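Local coordinates for protein mini spindles (Drosophila melanogaster, PDB 5VJC) that probably binds tubulin through its TOG domains to promote microtubule dynamics and mitotic spindle formation, at residues F167-V172 and M204-Q209; S210-I215 and Y246-H251. All coordinates share one frame; numbering follows the deposited sequence.

Contact 1 (F167-V172 and M204-Q209)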
loop_
_atom_site.group_PDB
_atom_site.type_symbol
_atom_site.label_atom_id
_atom_site.label_comp_id
_atom_site.label_asym_id
_atom_site.label_seq_id
_atom_site.Cartn_x
_atom_site.Cartn_y
_atom_site.Cartn_z
ATOM N N PHE A 167 -2.721 10.603 3.670
ATOM C CA PHE A 167 -3.148 9.602 4.636
ATOM C C PHE A 167 -2.060 9.555 5.712
ATOM O O PHE A 167 -0.887 9.735 5.380
ATOM C CB PHE A 167 -3.347 8.243 3.931
ATOM C CG PHE A 167 -3.927 7.177 4.809
ATOM C CD1 PHE A 167 -5.244 7.252 5.230
ATOM C CD2 PHE A 167 -3.160 6.096 5.208
ATOM C CE1 PHE A 167 -5.780 6.276 6.055
ATOM C CE2 PHE A 167 -3.700 5.115 6.024
ATOM C CZ PHE A 167 -4.999 5.206 6.448
ATOM N N PRO A 168 -2.422 9.343 6.996
ATOM C CA PRO A 168 -1.407 9.505 8.059
ATOM C C PRO A 168 -0.138 8.652 7.896
ATOM O O PRO A 168 -0.219 7.428 7.755
ATOM C CB PRO A 168 -2.171 9.095 9.322
ATOM C CG PRO A 168 -3.597 9.479 9.014
ATOM C CD PRO A 168 -3.757 9.068 7.565
ATOM N N PHE A 169 1.024 9.309 7.919
ATOM C CA PHE A 169 2.278 8.614 7.679
ATOM C C PHE A 169 2.541 7.639 8.815
ATOM O O PHE A 169 3.109 6.590 8.575
ATOM C CB PHE A 169 3.475 9.593 7.468
ATOM C CG PHE A 169 3.668 10.623 8.563
ATOM C CD1 PHE A 169 4.403 10.319 9.707
ATOM C CD2 PHE A 169 3.179 11.911 8.410
ATOM C CE1 PHE A 169 4.602 11.270 10.710
ATOM C CE2 PHE A 169 3.372 12.877 9.410
ATOM C CZ PHE A 169 4.086 12.554 10.560
ATOM N N VAL A 170 2.039 7.916 10.021
ATOM C CA VAL A 170 2.222 6.947 11.102
ATOM C C VAL A 170 1.462 5.636 10.779
ATOM O O VAL A 170 1.974 4.534 11.015
ATOM C CB VAL A 170 1.783 7.517 12.468
ATOM C CG1 VAL A 170 1.561 6.411 13.475
ATOM C CG2 VAL A 170 2.811 8.516 12.993
ATOM N N LYS A 171 0.282 5.751 10.176
ATOM C CA LYS A 171 -0.483 4.555 9.808
ATOM C C LYS A 171 0.219 3.768 8.700
ATOM O O LYS A 171 0.280 2.547 8.755
ATOM C CB LYS A 171 -1.898 4.926 9.383
ATOM C CG LYS A 171 -2.722 5.519 10.514
ATOM C CD LYS A 171 -4.165 5.722 10.110
ATOM C CE LYS A 171 -5.029 6.059 11.329
ATOM N NZ LYS A 171 -4.974 4.952 12.333
ATOM N N VAL A 172 0.775 4.465 7.713
ATOM C CA VAL A 172 1.525 3.798 6.648
ATOM C C VAL A 172 2.745 3.079 7.216
ATOM O O VAL A 172 3.031 1.925 6.842
ATOM C CB VAL A 172 1.955 4.788 5.557
ATOM C CG1 VAL A 172 2.858 4.094 4.520
ATOM C CG2 VAL A 172 0.712 5.379 4.876
ATOM N N MET A 204 12.648 10.116 13.824
ATOM C CA MET A 204 12.278 9.081 14.784
ATOM C C MET A 204 10.894 9.224 15.370
ATOM O O MET A 204 10.438 8.299 16.042
ATOM C CB MET A 204 13.294 9.018 15.924
ATOM C CG MET A 204 14.671 8.578 15.470
ATOM S SD MET A 204 14.685 6.899 14.801
ATOM C CE MET A 204 13.807 6.038 16.114
ATOM N N ASN A 205 10.209 10.349 15.135
ATOM C CA ASN A 205 8.821 10.452 15.571
ATOM C C ASN A 205 7.960 9.328 14.966
ATOM O O ASN A 205 6.941 8.946 15.537
ATOM C CB ASN A 205 8.204 11.807 15.192
ATOM C CG ASN A 205 8.672 12.947 16.095
ATOM O OD1 ASN A 205 9.594 12.789 16.898
ATOM N ND2 ASN A 205 8.037 14.108 15.954
ATOM N N ILE A 206 8.365 8.820 13.808
ATOM C CA ILE A 206 7.558 7.820 13.095
ATOM C C ILE A 206 7.892 6.407 13.557
ATOM O O ILE A 206 7.204 5.433 13.213
ATOM C CB ILE A 206 7.768 7.922 11.576
ATOM C CG1 ILE A 206 6.554 7.370 10.826
ATOM C CG2 ILE A 206 9.065 7.224 11.151
ATOM C CD1 ILE A 206 6.610 7.609 9.324
ATOM N N CYS A 207 8.952 6.291 14.345
ATOM C CA CYS A 207 9.482 4.976 14.656
ATOM C C CYS A 207 9.634 4.763 16.152
ATOM O O CYS A 207 10.648 5.145 16.723
ATOM C CB CYS A 207 10.825 4.792 13.953
ATOM S SG CYS A 207 11.569 3.178 14.166
ATOM N N PRO A 208 8.628 4.155 16.802
ATOM C CA PRO A 208 8.784 3.936 18.245
ATOM C C PRO A 208 9.838 2.868 18.573
ATOM O O PRO A 208 10.311 2.146 17.685
ATOM C CB PRO A 208 7.381 3.497 18.686
ATOM C CG PRO A 208 6.735 2.983 17.458
ATOM C CD PRO A 208 7.285 3.790 16.326
ATOM N N GLN A 209 10.215 2.796 19.847
ATOM C CA GLN A 209 11.260 1.893 20.309
ATOM C C GLN A 209 10.910 0.440 19.990
ATOM O O GLN A 209 11.781 -0.366 19.678
ATOM C CB GLN A 209 11.487 2.066 21.817
ATOM C CG GLN A 209 12.478 1.074 22.414
ATOM C CD GLN A 209 12.791 1.346 23.883
ATOM O OE1 GLN A 209 12.718 2.486 24.355
ATOM N NE2 GLN A 209 13.119 0.282 24.618
#

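Contact 2 (S210-I215 and Y246-H251)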
loop_
_atom_site.group_PDB
_atom_site.type_symbol
_atom_site.label_atom_id
_atom_site.label_comp_id
_atom_site.label_asym_id
_atom_site.label_seq_id
_atom_site.Cartn_x
_atom_site.Cartn_y
_atom_site.Cartn_z
ATOM N N SER A 210 9.625 0.122 20.044
ATOM C CA SER A 210 9.167 -1.229 19.754
ATOM C C SER A 210 9.384 -1.615 18.295
ATOM O O SER A 210 9.680 -2.772 17.985
ATOM C CB SER A 210 7.702 -1.362 20.107
ATOM O OG SER A 210 6.928 -0.478 19.323
ATOM N N ALA A 211 9.239 -0.650 17.394
ATOM C CA ALA A 211 9.486 -0.919 15.984
ATOM C C ALA A 211 10.972 -1.162 15.764
ATOM O O ALA A 211 11.357 -2.053 15.013
ATOM C CB ALA A 211 8.984 0.227 15.115
ATOM N N VAL A 212 11.809 -0.372 16.435
ATOM C CA VAL A 212 13.249 -0.551 16.354
ATOM C C VAL A 212 13.662 -1.973 16.744
ATOM O O VAL A 212 14.495 -2.594 16.087
ATOM C CB VAL A 212 13.997 0.438 17.264
ATOM C CG1 VAL A 212 15.484 0.161 17.205
ATOM C CG2 VAL A 212 13.686 1.876 16.861
ATOM N N ARG A 213 13.083 -2.451 17.836
ATOM C CA ARG A 213 13.271 -3.812 18.331
ATOM C C ARG A 213 12.968 -4.815 17.223
ATOM O O ARG A 213 13.803 -5.646 16.841
ATOM C CB ARG A 213 12.342 -4.044 19.522
ATOM C CG ARG A 213 12.731 -5.150 20.480
ATOM C CD ARG A 213 12.081 -4.888 21.845
ATOM N NE ARG A 213 11.923 -3.457 22.133
ATOM C CZ ARG A 213 10.786 -2.879 22.531
ATOM N NH1 ARG A 213 9.676 -3.598 22.675
ATOM N NH2 ARG A 213 10.759 -1.574 22.781
ATOM N N GLU A 214 11.753 -4.684 16.710
ATOM C CA GLU A 214 11.225 -5.496 15.621
ATOM C C GLU A 214 12.147 -5.492 14.401
ATOM O O GLU A 214 12.459 -6.549 13.854
ATOM C CB GLU A 214 9.830 -4.978 15.257
ATOM C CG GLU A 214 8.999 -5.899 14.393
ATOM C CD GLU A 214 8.777 -7.250 15.036
ATOM O OE1 GLU A 214 8.721 -7.304 16.289
ATOM O OE2 GLU A 214 8.674 -8.255 14.290
ATOM N N ILE A 215 12.602 -4.309 13.991
ATOM C CA ILE A 215 13.506 -4.191 12.843
ATOM C C ILE A 215 14.812 -4.942 13.095
ATOM O O ILE A 215 15.336 -5.628 12.202
ATOM C CB ILE A 215 13.830 -2.708 12.516
ATOM C CG1 ILE A 215 12.598 -2.000 11.924
ATOM C CG2 ILE A 215 14.997 -2.624 11.541
ATOM C CD1 ILE A 215 12.619 -0.459 12.091
ATOM N N TYR A 246 21.426 1.210 20.972
ATOM C CA TYR A 246 21.868 -0.072 21.515
ATOM C C TYR A 246 20.939 -0.580 22.608
ATOM O O TYR A 246 20.840 -1.781 22.838
ATOM C CB TYR A 246 23.300 0.039 22.041
ATOM C CG TYR A 246 24.318 0.190 20.941
ATOM C CD1 TYR A 246 24.641 -0.880 20.123
ATOM C CD2 TYR A 246 24.953 1.404 20.714
ATOM C CE1 TYR A 246 25.572 -0.748 19.104
ATOM C CE2 TYR A 246 25.888 1.545 19.697
ATOM C CZ TYR A 246 26.192 0.463 18.895
ATOM O OH TYR A 246 27.118 0.587 17.880
ATOM N N LYS A 247 20.244 0.342 23.258
ATOM C CA LYS A 247 19.255 0.001 24.267
ATOM C C LYS A 247 17.914 -0.339 23.612
ATOM O O LYS A 247 17.081 -1.036 24.200
ATOM C CB LYS A 247 19.117 1.159 25.268
ATOM C CG LYS A 247 17.700 1.476 25.741
ATOM C CD LYS A 247 17.347 0.716 27.023
ATOM C CE LYS A 247 15.862 0.843 27.356
ATOM N NZ LYS A 247 15.401 -0.115 28.406
ATOM N N MET A 248 17.723 0.133 22.379
ATOM C CA MET A 248 16.468 -0.078 21.648
ATOM C C MET A 248 16.448 -1.360 20.795
ATOM O O MET A 248 15.386 -1.960 20.599
ATOM C CB MET A 248 16.165 1.133 20.749
ATOM C CG MET A 248 15.892 2.429 21.497
ATOM S SD MET A 248 15.202 3.741 20.458
ATOM C CE MET A 248 16.562 4.053 19.335
ATOM N N ILE A 249 17.604 -1.780 20.284
ATOM C CA ILE A 249 17.644 -2.941 19.396
ATOM C C ILE A 249 17.443 -4.262 20.136
ATOM O O ILE A 249 17.470 -5.328 19.524
ATOM C CB ILE A 249 18.973 -3.036 18.610
ATOM C CG1 ILE A 249 20.178 -2.953 19.553
ATOM C CG2 ILE A 249 19.038 -1.977 17.516
ATOM C CD1 ILE A 249 21.508 -3.118 18.844
ATOM N N GLY A 250 17.237 -4.197 21.447
ATOM C CA GLY A 250 17.165 -5.405 22.247
ATOM C C GLY A 250 18.553 -5.976 22.473
ATOM O O GLY A 250 19.477 -5.245 22.831
ATOM N N HIS A 251 18.714 -7.279 22.249
ATOM C CA HIS A 251 19.989 -7.945 22.514
ATOM C C HIS A 251 20.378 -8.873 21.360
ATOM O O HIS A 251 19.647 -9.813 21.057
ATOM C CB HIS A 251 19.898 -8.729 23.827
ATOM C CG HIS A 251 18.987 -8.103 24.841
ATOM N ND1 HIS A 251 17.619 -8.277 24.822
ATOM C CD2 HIS A 251 19.247 -7.295 25.896
ATOM C CE1 HIS A 251 17.076 -7.610 25.824
ATOM N NE2 HIS A 251 18.042 -7.004 26.493
#

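Contact 1 (F167-V172 and M204-Q209)
The carbonyl oxygen of Pro168 starts the helix turn that brings Phe169 and Val170 against Ile206. It takes the backbone N-H of Val172, with N to O at 3.1 Å, and more weakly that of Lys171. Pro168 is the N-cap residue of helix 169-178. Ile206 lies in the short 3-10 turn 204-206, between helix 185-202 and helix 209-217. No hydrogen bond joins the two segments. The contact is mostly apolar side chain against side chain.

Ile206 reaches across with its longer branch. CG1 stands anti to the backbone N (chi1 -155°), and the extended chain carries CD1 forward. CD1 comes to 3.5 Å from Phe169 CD1, near the plane of the ring. The methyl therefore meets the ring edge and not its face. Ile206 CG1 follows behind, 3.8 Å from Phe169 CD1. The same Ile206 CD1 also lies 3.7 Å from the carbonyl oxygen of Phe169. That methyl is shared between the ring and the backbone of Phe169. Phe169 CG sits between its own N and carbonyl carbon (chi1 53°), which turns the ring to the Ile206 side.

Val170 adds a looser touch. Its CA is 4.4 Å from Ile206 CG1 and its CG2 is 4.5 Å from the same atom. The CA atoms of Val170 and Ile206 are 5.8 Å apart. Nearby, the Phe169 ring stacks with Tyr202, and Ile206 also packs on Phe173. The contact thus joins the start of one helix to the turn after the next in the TOG domain. With no directional bond across it, it depends on shape and on the burial of Ile206.

Contact 2 (S210-I215 and Y246-H251)
Val212 and Met248 meet where helix 209-217 of the HEAT-repeat TOG domain packs on the short, weakly bonded helix around 246-248. Val212 points toward the other segment. Its CG1, anti to the backbone N (chi1 177°), touches Met248 CB at 3.7 Å. CG1 also approaches Ile249 CG2 at 4.2 Å, although the Ile249 side chain starts out away from this helix. Both pairs are apolar and buried.

The backbones come close beside them. The CA atoms of Arg213 and Ile249 are 4.6 Å apart. The carbonyl oxygen of Met248 rests against Arg213, 3.6 Å from its CA. No hydrogen bond crosses between the segments.

Further out, the chain turns away at Gly250. This is the first residue past the helix to leave helical geometry, and its phi of 76° suits glycine. Ile249 also packs on Ala216 of helix 209-217, and on Ile234 and Leu260 of helices 224-241 and 254-264. Met248 is flanked by Gln209 and Ser241. On the first helix, the backbone N of Ile215 bonds to Ala211 O at 2.8 Å, within the turn that presents Val212.

A bend at chi3 (-31°) folds the Arg213 guanidinium back beside its own helix. Ser210 CA lies over one face, 3.3 Å above the plane and offset toward the rim. Met248 O lies at the edge, near the plane, 4.1 Å from Arg213 NE and too far for a hydrogen bond.

In the fold
Contacts 1 and 2 follow one another along the chain, and their centres are 16 Å apart. Residues 204-209 of contact 1 run straight into residues 210-215 of contact 2, with Pro208 as the N-cap of helix 209-217. The two contacts also touch directly. Cys207 SG packs on Val212 CG2 at 3.7 Å, and Gln209 CG packs on Met248 CG at 3.8 Å. Met204 CE comes to 4.2 Å from Val212 CG2. Contact 1 is partly buried, whereas contact 2 is a buried one. Contact 1 joins helix 169-178 to the turn that leads into helix 209-217, and contact 2 joins that helix to residues 246-249, consistent with the stacked helices of a TOG domain.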